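Local atomic coordinates of HTH-type transcriptional regulator PrpR (Mycobacterium tuberculosis, PDB entry 6D2S), a protein that regulates transcription of the enzymes that break down short-chain fatty acids through the glyoxylate and methylcitrate cycles. Residues G162-H168 with L252-G256; V186-K190 with V217-F221; A244-A248 with N260-G264. All blocks are in the same frame, centred on the assembly; numbering follows the deposited sequence. Where two conformers were deposited one is given.

Interaction 1. Residues G162-H168 with L252-G256; sequences GFETVCH and LGYLG. With CA (calcium ion), chain C.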
loop_
_atom_site.group_PDB
_atom_site.type_symbol
_atom_site.label_atom_id
_atom_site.label_comp_id
_atom_site.label_asym_id
_atom_site.label_seq_id
_atom_site.Cartn_x
_atom_site.Cartn_y
_atom_site.Cartn_z
ATOM N N GLY A 162 8.936 1.417 -1.109
ATOM C CA GLY A 162 9.347 0.285 -0.302
ATOM C C GLY A 162 8.574 -0.995 -0.593
ATOM O O GLY A 162 7.542 -1.008 -1.259
ATOM N N PHE A 163 9.114 -2.090 -0.055
ATOM C CA PHE A 163 8.593 -3.431 -0.315
ATOM C C PHE A 163 7.115 -3.556 0.061
ATOM O O PHE A 163 6.309 -4.066 -0.726
ATOM C CB PHE A 163 9.444 -4.440 0.454
ATOM C CG PHE A 163 9.212 -5.872 0.059
ATOM C CD1 PHE A 163 8.251 -6.630 0.701
ATOM C CD2 PHE A 163 9.972 -6.459 -0.943
ATOM C CE1 PHE A 163 8.047 -7.956 0.351
ATOM C CE2 PHE A 163 9.772 -7.781 -1.297
ATOM C CZ PHE A 163 8.802 -8.528 -0.652
ATOM N N GLU A 164 6.730 -3.107 1.267
ATOM C CA GLU A 164 5.329 -3.274 1.647
ATOM C C GLU A 164 4.418 -2.354 0.847
ATOM O O GLU A 164 3.239 -2.677 0.654
ATOM C CB GLU A 164 5.131 -3.057 3.153
ATOM C CG GLU A 164 5.316 -1.627 3.636
ATOM C CD GLU A 164 6.745 -1.323 4.055
ATOM O OE1 GLU A 164 7.695 -1.890 3.453
ATOM O OE2 GLU A 164 6.911 -0.521 5.005
ATOM N N THR A 165 4.937 -1.214 0.372
ATOM C CA THR A 165 4.128 -0.333 -0.468
ATOM C C THR A 165 3.790 -1.007 -1.792
ATOM O O THR A 165 2.646 -0.936 -2.253
ATOM C CB THR A 165 4.867 0.991 -0.694
ATOM O OG1 THR A 165 5.191 1.569 0.579
ATOM C CG2 THR A 165 4.009 1.983 -1.491
ATOM N N VAL A 166 4.769 -1.686 -2.401
ATOM C CA VAL A 166 4.501 -2.473 -3.608
ATOM C C VAL A 166 3.499 -3.582 -3.311
ATOM O O VAL A 166 2.539 -3.787 -4.061
ATOM C CB VAL A 166 5.804 -3.063 -4.179
ATOM C CG1 VAL A 166 5.489 -3.970 -5.381
ATOM C CG2 VAL A 166 6.794 -1.945 -4.583
ATOM N N CYS A 167 3.735 -4.346 -2.238
ATOM C CA CYS A 167 2.852 -5.477 -1.929
ATOM C C CYS A 167 1.421 -5.011 -1.727
ATOM O O CYS A 167 0.471 -5.625 -2.228
ATOM C CB CYS A 167 3.323 -6.217 -0.681
ATOM S SG CYS A 167 4.791 -7.180 -0.892
ATOM N N HIS A 168 1.239 -3.939 -0.962
ATOM C CA HIS A 168 -0.120 -3.469 -0.750
ATOM C C HIS A 168 -0.761 -3.076 -2.069
ATOM O O HIS A 168 -1.913 -3.437 -2.340
ATOM C CB HIS A 168 -0.160 -2.303 0.236
ATOM C CG HIS A 168 -1.556 -1.925 0.618
ATOM N ND1 HIS A 168 -2.333 -1.085 -0.151
ATOM C CD2 HIS A 168 -2.337 -2.317 1.654
ATOM C CE1 HIS A 168 -3.525 -0.958 0.405
ATOM N NE2 HIS A 168 -3.553 -1.696 1.501
ATOM N N LEU A 252 11.863 4.077 4.116
ATOM C CA LEU A 252 11.051 3.675 2.980
ATOM C C LEU A 252 9.963 2.707 3.432
ATOM O O LEU A 252 10.113 2.012 4.439
ATOM C CB LEU A 252 11.919 3.033 1.896
ATOM C CG LEU A 252 11.467 3.140 0.441
ATOM C CD1 LEU A 252 11.191 4.583 0.043
ATOM C CD2 LEU A 252 12.533 2.530 -0.469
ATOM N N GLY A 253 8.865 2.666 2.678
ATOM C CA GLY A 253 7.721 1.855 3.044
ATOM C C GLY A 253 6.821 2.551 4.047
ATOM O O GLY A 253 7.291 3.356 4.855
ATOM N N TYR A 254 5.521 2.250 4.013
ATOM C CA TYR A 254 4.589 2.959 4.880
ATOM C C TYR A 254 4.578 2.428 6.305
ATOM O O TYR A 254 4.040 3.103 7.186
ATOM C CB TYR A 254 3.163 2.912 4.307
ATOM C CG TYR A 254 2.563 1.519 4.199
ATOM C CD1 TYR A 254 1.982 0.899 5.305
ATOM C CD2 TYR A 254 2.561 0.834 2.989
ATOM C CE1 TYR A 254 1.434 -0.374 5.202
ATOM C CE2 TYR A 254 2.010 -0.437 2.881
ATOM C CZ TYR A 254 1.450 -1.034 3.987
ATOM O OH TYR A 254 0.902 -2.298 3.875
ATOM N N LEU A 255 5.148 1.252 6.565
ATOM C CA LEU A 255 5.129 0.721 7.922
ATOM C C LEU A 255 6.122 1.477 8.800
ATOM O O LEU A 255 7.264 1.724 8.399
ATOM C CB LEU A 255 5.431 -0.777 7.917
ATOM C CG LEU A 255 4.282 -1.631 7.360
ATOM C CD1 LEU A 255 4.704 -3.077 7.102
ATOM C CD2 LEU A 255 3.070 -1.588 8.294
ATOM N N GLY A 256 5.676 1.863 9.992
ATOM C CA GLY A 256 6.488 2.643 10.893
ATOM C C GLY A 256 7.801 1.959 11.213
ATOM O O GLY A 256 7.879 0.731 11.323
HETATM CA CA CA C . 11.119 0.223 5.402
HETATM O O HOH W 1 10.161 -0.992 3.520
HETATM O O HOH W 2 9.144 -0.597 6.283
HETATM O O HOH W 3 11.139 2.119 7.183
#
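A helix N-terminus docked on a calcium-binding loop shows how one carboxylate can both bind a loop amide and hold metal-bound waters. Helix 163-170, from the IrrE-like part of the chain, has Gly162 at its N-cap position and meets the long connection between strands 239-247 and 261-268 of the GAF-related C-terminal part. Glu164 is the pivot: with chi1 at 69° (p) and chi2 off any well at -91°, its chain curls toward 252-256, and OE2 accepts a hydrogen bond from Leu255 N at 2.9 Å. The aliphatic part of the same side chain is used too, since CG lies over one face of the Tyr254 ring, 3.8 Å from its centroid, in a CH-pi contact. That ring is brought over the helix by the p rotamer of Tyr254, and its OH ends 3.8 Å from His168 CB. Thr165, chi1 m, places OG1 3.6 Å from Tyr254 CD2. Glycines make the close approach possible. A CB on Gly162 would lie 2.5 Å from Gly253 N, while one on Gly253, whose phi is positive, would run into Glu164 OE2. Leu252 O binds the calcium at 2.3 Å, with Asp250 and Ala248 as the other protein ligands. Glu164 acts in its second shell: water 1 donates to OE1 and water 2 to OE2, each at 2.6 Å, and both waters coordinate the ion.

Interaction 2. Residues V186-K190 with V217-F221; sequences VRTDK and VHDAF
A helical turn seated on a sheet face can be built from Phe221, Val217 and Thr188. Segment 186-190 runs extended as far as Asp189, then turns at Lys190 (phi/psi -63/-24); 217-221 carries on from a helix begun earlier into a 3-10 segment, 219-221, with Ala220 N hydrogen-bonded to Val217 O (2.9 Å) and Phe221 N to His218 O (3.0 Å). Set Val186 CA 7.1 Å from Val217 CA, and Thr188 CA 7.0 Å from His218 CA. Val217 (t) puts CG2 3.8 Å from Val186 CB and CG1 3.7 Å from Thr188 CG2. Thr188, also t, bonds its OG1 to Asp189 O (2.9 Å). Phe221, chi1 m and chi2 -68°, presents a ring edge to Thr188 O (CZ to O, 3.8 Å) and a face to Lys190 CG, a CH-pi contact 3.9 Å from the centroid. His218 NE2 (chi1 t, chi2 -89°) gives Lys190 O a weak hydrogen bond of 3.5 Å. Methyl groups and an aromatic ring with one weak polar link imply a union resting mainly on apolar packing.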
loop_
_atom_site.group_PDB
_atom_site.type_symbol
_atom_site.label_atom_id
_atom_site.label_comp_id
_atom_site.label_asym_id
_atom_site.label_seq_id
_atom_site.Cartn_x
_atom_site.Cartn_y
_atom_site.Cartn_z
ATOM N N VAL A 186 -0.639 -10.299 3.636
ATOM C CA VAL A 186 -0.458 -10.611 5.049
ATOM C C VAL A 186 0.701 -9.791 5.592
ATOM O O VAL A 186 1.794 -9.785 5.013
ATOM C CB VAL A 186 -0.201 -12.114 5.288
ATOM C CG1 VAL A 186 0.125 -12.364 6.767
ATOM C CG2 VAL A 186 -1.405 -12.932 4.867
ATOM N N ARG A 187 0.462 -9.103 6.699
ATOM C CA ARG A 187 1.500 -8.402 7.434
ATOM C C ARG A 187 1.476 -8.873 8.880
ATOM O O ARG A 187 0.403 -9.041 9.467
ATOM C CB ARG A 187 1.301 -6.888 7.372
ATOM C CG ARG A 187 2.350 -6.118 8.145
ATOM C CD ARG A 187 2.112 -4.627 8.073
ATOM N NE ARG A 187 0.757 -4.262 8.473
ATOM C CZ ARG A 187 0.314 -4.298 9.726
ATOM N NH1 ARG A 187 1.117 -4.700 10.701
ATOM N NH2 ARG A 187 -0.930 -3.939 10.002
ATOM N N THR A 188 2.658 -9.088 9.451
ATOM C CA THR A 188 2.760 -9.544 10.828
ATOM C C THR A 188 3.980 -8.909 11.474
ATOM O O THR A 188 4.962 -8.595 10.798
ATOM C CB THR A 188 2.868 -11.074 10.910
ATOM O OG1 THR A 188 2.960 -11.480 12.280
ATOM C CG2 THR A 188 4.104 -11.562 10.175
ATOM N N ASP A 189 3.913 -8.728 12.789
ATOM C CA ASP A 189 5.084 -8.355 13.561
ATOM C C ASP A 189 5.678 -9.609 14.198
ATOM O O ASP A 189 5.172 -10.723 14.028
ATOM C CB ASP A 189 4.737 -7.281 14.600
ATOM C CG ASP A 189 3.739 -7.760 15.645
ATOM O OD1 ASP A 189 3.540 -8.985 15.784
ATOM O OD2 ASP A 189 3.150 -6.897 16.331
ATOM N N LYS A 190 6.775 -9.428 14.937
ATOM C CA LYS A 190 7.443 -10.577 15.533
ATOM C C LYS A 190 6.557 -11.304 16.537
ATOM O O LYS A 190 6.758 -12.502 16.766
ATOM C CB LYS A 190 8.754 -10.140 16.196
ATOM C CG LYS A 190 9.843 -9.776 15.195
ATOM C CD LYS A 190 11.174 -9.453 15.860
ATOM C CE LYS A 190 11.123 -8.126 16.604
ATOM N NZ LYS A 190 12.477 -7.519 16.764
ATOM N N VAL A 217 4.560 -16.173 6.102
ATOM C CA VAL A 217 5.131 -14.840 6.225
ATOM C C VAL A 217 6.074 -14.736 7.417
ATOM O O VAL A 217 7.148 -14.138 7.309
ATOM C CB VAL A 217 4.027 -13.763 6.312
ATOM C CG1 VAL A 217 4.631 -12.405 6.615
ATOM C CG2 VAL A 217 3.239 -13.723 5.012
ATOM N N HIS A 218 5.703 -15.326 8.555
ATOM C CA HIS A 218 6.572 -15.265 9.721
ATOM C C HIS A 218 7.935 -15.890 9.442
ATOM O O HIS A 218 8.940 -15.465 10.025
ATOM C CB HIS A 218 5.907 -15.944 10.916
ATOM C CG HIS A 218 6.536 -15.597 12.229
ATOM N ND1 HIS A 218 7.582 -16.315 12.767
ATOM C CD2 HIS A 218 6.276 -14.597 13.105
ATOM C CE1 HIS A 218 7.935 -15.778 13.920
ATOM N NE2 HIS A 218 7.158 -14.735 14.149
ATOM N N ASP A 219 7.998 -16.888 8.552
ATOM C CA ASP A 219 9.286 -17.482 8.200
ATOM C C ASP A 219 10.292 -16.439 7.729
ATOM O O ASP A 219 11.501 -16.681 7.790
ATOM C CB ASP A 219 9.110 -18.540 7.102
ATOM C CG ASP A 219 8.607 -19.883 7.630
ATOM O OD1 ASP A 219 8.539 -20.080 8.861
ATOM O OD2 ASP A 219 8.279 -20.747 6.792
ATOM N N ALA A 220 9.825 -15.284 7.240
ATOM C CA ALA A 220 10.753 -14.253 6.779
ATOM C C ALA A 220 11.703 -13.806 7.883
ATOM O O ALA A 220 12.859 -13.459 7.604
ATOM C CB ALA A 220 9.978 -13.050 6.232
ATOM N N PHE A 221 11.242 -13.797 9.134
ATOM C CA PHE A 221 12.091 -13.335 10.228
ATOM C C PHE A 221 13.320 -14.215 10.435
ATOM O O PHE A 221 14.248 -13.806 11.141
ATOM C CB PHE A 221 11.292 -13.266 11.532
ATOM C CG PHE A 221 10.271 -12.165 11.564
ATOM C CD1 PHE A 221 10.667 -10.835 11.587
ATOM C CD2 PHE A 221 8.917 -12.459 11.594
ATOM C CE1 PHE A 221 9.729 -9.815 11.617
ATOM C CE2 PHE A 221 7.973 -11.448 11.633
ATOM C CZ PHE A 221 8.380 -10.122 11.644
#

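Interaction 3. Residues A244-A248 with N260-G264; sequences AKTTA and NFAVG. With CA (calcium ion), chain C.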
loop_
_atom_site.group_PDB
_atom_site.type_symbol
_atom_site.label_atom_id
_atom_site.label_comp_id
_atom_site.label_asym_id
_atom_site.label_seq_id
_atom_site.Cartn_x
_atom_site.Cartn_y
_atom_site.Cartn_z
ATOM N N ALA A 244 7.437 -13.654 0.775
ATOM C CA ALA A 244 7.455 -12.823 1.971
ATOM C C ALA A 244 8.850 -12.260 2.203
ATOM O O ALA A 244 9.858 -12.837 1.789
ATOM C CB ALA A 244 7.016 -13.609 3.221
ATOM N N LYS A 245 8.897 -11.116 2.879
ATOM C CA LYS A 245 10.173 -10.557 3.293
ATOM C C LYS A 245 9.940 -9.664 4.500
ATOM O O LYS A 245 8.856 -9.091 4.657
ATOM C CB LYS A 245 10.820 -9.756 2.156
ATOM C CG LYS A 245 12.274 -9.410 2.388
ATOM C CD LYS A 245 12.910 -8.826 1.138
ATOM C CE LYS A 245 12.712 -7.328 1.084
ATOM N NZ LYS A 245 13.540 -6.704 0.008
ATOM N N THR A 246 10.965 -9.544 5.345
ATOM C CA THR A 246 10.924 -8.525 6.381
ATOM C C THR A 246 11.083 -7.153 5.741
ATOM O O THR A 246 11.647 -7.010 4.652
ATOM C CB THR A 246 12.025 -8.729 7.432
ATOM O OG1 THR A 246 13.311 -8.708 6.803
ATOM C CG2 THR A 246 11.838 -10.042 8.171
ATOM N N THR A 247 10.564 -6.143 6.423
ATOM C CA THR A 247 10.710 -4.759 6.006
ATOM C C THR A 247 11.802 -4.119 6.851
ATOM O O THR A 247 11.810 -4.268 8.077
ATOM C CB THR A 247 9.397 -3.997 6.176
ATOM O OG1 THR A 247 9.145 -3.797 7.573
ATOM C CG2 THR A 247 8.255 -4.795 5.580
ATOM N N ALA A 248 12.727 -3.430 6.196
ATOM C CA ALA A 248 13.760 -2.713 6.929
ATOM C C ALA A 248 13.141 -1.524 7.656
ATOM O O ALA A 248 12.319 -0.796 7.091
ATOM C CB ALA A 248 14.862 -2.249 5.980
ATOM N N ASN A 260 9.894 -4.141 13.707
ATOM C CA ASN A 260 10.139 -4.911 12.496
ATOM C C ASN A 260 8.903 -5.705 12.097
ATOM O O ASN A 260 8.240 -6.321 12.936
ATOM C CB ASN A 260 11.330 -5.852 12.684
ATOM C CG ASN A 260 12.662 -5.123 12.628
ATOM O OD1 ASN A 260 13.350 -4.991 13.639
ATOM N ND2 ASN A 260 13.030 -4.648 11.442
ATOM N N PHE A 261 8.597 -5.678 10.806
ATOM C CA PHE A 261 7.460 -6.392 10.253
ATOM C C PHE A 261 7.931 -7.367 9.186
ATOM O O PHE A 261 9.002 -7.213 8.591
ATOM C CB PHE A 261 6.430 -5.424 9.639
ATOM C CG PHE A 261 5.861 -4.433 10.622
ATOM C CD1 PHE A 261 4.721 -4.735 11.352
ATOM C CD2 PHE A 261 6.465 -3.201 10.813
ATOM C CE1 PHE A 261 4.195 -3.824 12.257
ATOM C CE2 PHE A 261 5.942 -2.284 11.714
ATOM C CZ PHE A 261 4.807 -2.598 12.437
ATOM N N ALA A 262 7.107 -8.379 8.952
ATOM C CA ALA A 262 7.206 -9.217 7.770
ATOM C C ALA A 262 5.930 -9.032 6.970
ATOM O O ALA A 262 4.840 -8.927 7.541
ATOM C CB ALA A 262 7.400 -10.689 8.126
ATOM N N VAL A 263 6.068 -9.000 5.652
ATOM C CA VAL A 263 4.942 -8.795 4.754
ATOM C C VAL A 263 5.014 -9.835 3.649
ATOM O O VAL A 263 6.102 -10.193 3.190
ATOM C CB VAL A 263 4.942 -7.362 4.184
ATOM C CG1 VAL A 263 4.039 -7.263 2.968
ATOM C CG2 VAL A 263 4.512 -6.384 5.266
ATOM N N GLY A 264 3.857 -10.340 3.239
ATOM C CA GLY A 264 3.828 -11.378 2.230
ATOM C C GLY A 264 2.603 -11.278 1.354
ATOM O O GLY A 264 1.598 -10.652 1.708
HETATM CA CA CA C . 11.119 0.223 5.402
HETATM O O HOH W 1 10.161 -0.992 3.520
HETATM O O HOH W 2 9.144 -0.597 6.283
HETATM O O HOH W 3 11.139 2.119 7.183
#
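Accounting for backbone polar groups across two neighbouring strands is simplest in pairs. Lys245 and Val263 form the complete antiparallel hydrogen-bonded pair: Lys245 N donates to Val263 O and Val263 N to Lys245 O, both at 3.0 Å. Two residues along, Thr247 N reaches Phe261 O at 2.9 Å, but Phe261 N, buried by the contact, finds no partner. The carbonyls also receive CA-H...O contacts: the CA atoms of Ala244 and Thr246, residues of the non-hydrogen-bonded pairs with Gly264 and Ala262, approach Val263 O and Phe261 O, each at 3.2 Å. The amides of Ala262 and Gly264 turn outward instead, to Thr188 O and Val186 O of the next strand. These are inner strands of the five-stranded antiparallel sheet of the C-terminal part, whose sequence family is related to GAF domains; the short strand segments run at 149° to each other, antiparallel with a twist. Side-chain groups find partners farther off: Lys245 NZ forms a salt bridge with Asp153, and Thr246 OG1 accepts from the backbone N of Glu225. On the sheet face of Lys245 and Val263, Thr247 CG2 packs 4.1 Å from Val263 CG2. Beyond the pairing, the chain peels away and Ala248 O becomes a calcium ligand at 2.3 Å. Asp250 OD2 and Leu252 O supply the remaining protein oxygens, and waters 1, 2 and 3 bind the ion at 2.4, 2.3 and 2.6 Å.

In the fold
The three contacts show a sheet covered on both faces. Interaction 3 pairs strands 239-247 and 261-268, and strand 183-189 of interaction 2 continues the sheet beside the latter. Helix 163-170 of interaction 1 packs on the face of Lys245 and Val263; Phe221 of interaction 2 packs on that of Thr246 and Ala262. Centres of interactions 2 and 3 are about 6 Å apart, 1 and 3 about 9 Å, 1 and 2 about 14 Å. Along the chain, both segments of interaction 2 fall between those of interaction 1, whereas those of 1 and 3 alternate. Interactions 1 and 3 share a calcium ion whose protein ligands all lie in the C-terminal part; interaction 1 joins that part to the IrrE-like one.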